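Local atomic coordinates of glutaredoxin-glutathione complex (Polygonaceae, PDB entry 5KQA), a protein that binds glutathione and, as a glutaredoxin, probably catalyses glutathione-dependent thiol-disulfide exchange. Residues P118-E122 with C123-A127. Numbering follows the deposited sequence.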
# COMPACT_ATOMS: atom_id res chain seq x y z
N PRO A 118 10.56 8.79 -10.19
CA PRO A 118 9.94 10.11 -10.36
C PRO A 118 8.60 10.22 -9.62
O PRO A 118 8.31 11.30 -9.09
CB PRO A 118 9.73 10.21 -11.88
CG PRO A 118 10.77 9.29 -12.47
CD PRO A 118 10.86 8.14 -11.49
N MET A 119 7.80 9.16 -9.61
CA MET A 119 6.54 9.16 -8.86
C MET A 119 6.79 9.32 -7.38
O MET A 119 6.09 10.06 -6.69
CB MET A 119 5.75 7.86 -9.09
CG MET A 119 5.19 7.66 -10.48
SD MET A 119 4.53 5.98 -10.65
CE MET A 119 3.63 5.85 -9.11
N LEU A 120 7.81 8.60 -6.89
CA LEU A 120 8.18 8.62 -5.48
C LEU A 120 8.72 9.99 -5.09
O LEU A 120 8.49 10.47 -3.98
CB LEU A 120 9.22 7.53 -5.19
CG LEU A 120 8.70 6.09 -5.16
CD1 LEU A 120 9.85 5.09 -5.12
CD2 LEU A 120 7.78 5.87 -3.96
N THR A 121 9.42 10.63 -6.01
CA THR A 121 9.98 11.95 -5.77
C THR A 121 8.89 13.01 -5.82
O THR A 121 8.89 13.94 -5.01
CB THR A 121 11.08 12.28 -6.81
OG1 THR A 121 12.12 11.30 -6.71
CG2 THR A 121 11.65 13.67 -6.56
N GLU A 122 7.97 12.87 -6.76
CA GLU A 122 6.93 13.86 -7.00
C GLU A 122 6.05 14.07 -5.76
O GLU A 122 5.54 15.16 -5.53
CB GLU A 122 6.06 13.44 -8.21
CG GLU A 122 5.10 14.51 -8.76
CD GLU A 122 3.64 14.26 -8.38
OE1 GLU A 122 3.36 13.42 -7.50
OE2 GLU A 122 2.75 14.93 -8.97
N CYS A 123 5.91 13.02 -4.96
CA CYS A 123 5.01 13.07 -3.81
C CYS A 123 5.74 13.14 -2.47
O CYS A 123 5.10 13.12 -1.41
CB CYS A 123 4.10 11.85 -3.80
SG CYS A 123 4.96 10.34 -3.40
N GLY A 124 7.07 13.18 -2.52
CA GLY A 124 7.85 13.30 -1.30
C GLY A 124 8.36 12.00 -0.68
O GLY A 124 9.08 12.03 0.31
N ALA A 125 8.01 10.86 -1.25
CA ALA A 125 8.45 9.60 -0.66
C ALA A 125 9.97 9.44 -0.76
O ALA A 125 10.58 8.76 0.06
CB ALA A 125 7.75 8.43 -1.33
N ILE A 126 10.57 10.05 -1.77
CA ILE A 126 12.02 10.15 -1.85
C ILE A 126 12.39 11.61 -1.75
O ILE A 126 11.86 12.45 -2.50
CB ILE A 126 12.60 9.57 -3.15
CG1 ILE A 126 12.39 8.05 -3.20
CG2 ILE A 126 14.08 9.88 -3.25
CD1 ILE A 126 12.80 7.43 -4.53
N ALA A 127 13.29 11.92 -0.82
CA ALA A 127 13.73 13.29 -0.56
C ALA A 127 14.81 13.75 -1.54
O ALA A 127 14.98 14.94 -1.78
CB ALA A 127 14.24 13.41 0.87
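Leu120 and Ile126 meet just past the end of helix 116-122, where the chain closes the helix with a Schellman motif and doubles back over its last turn. Gly124, with a positive phi of 94°, makes the reversal possible. Its N donates to Thr121 O at 3.2 Å, approaching from above the carbonyl plane, while Cys123 N makes a weak bond to Met119 O. Leu120 O takes two donors: Ile126 N at 3.1 Å, fairly straight, and Ala125 N at 2.8 Å, a weak, strongly bent bond. Beside these bonds the apolar side chains close up. Ile126 CG1 lies beside its own backbone N (chi1 -67°) and the chain then runs extended, which carries Ile126 CD1 back to Leu120 CB at 3.6 Å and within 3.8 Å of Leu120 CD1, the two side chains crossing at an angle. The other leucine branch, CD2, rests on Ala125 CB at 3.7 Å. Leu120 and Ala125 reach Leu39 of the central strand 39-43, and Leu120 and Ile126 both touch Ala62 in a loop. Thr121 OG1 is hydrogen-bonded to Val117 O one turn back and lies loosely against Ile126 CB. Cys123 SG (chi1 71°) points back at the carbonyl oxygens of the last turn, 3.5 Å from Met119 O and 3.6 Å from Leu120 O.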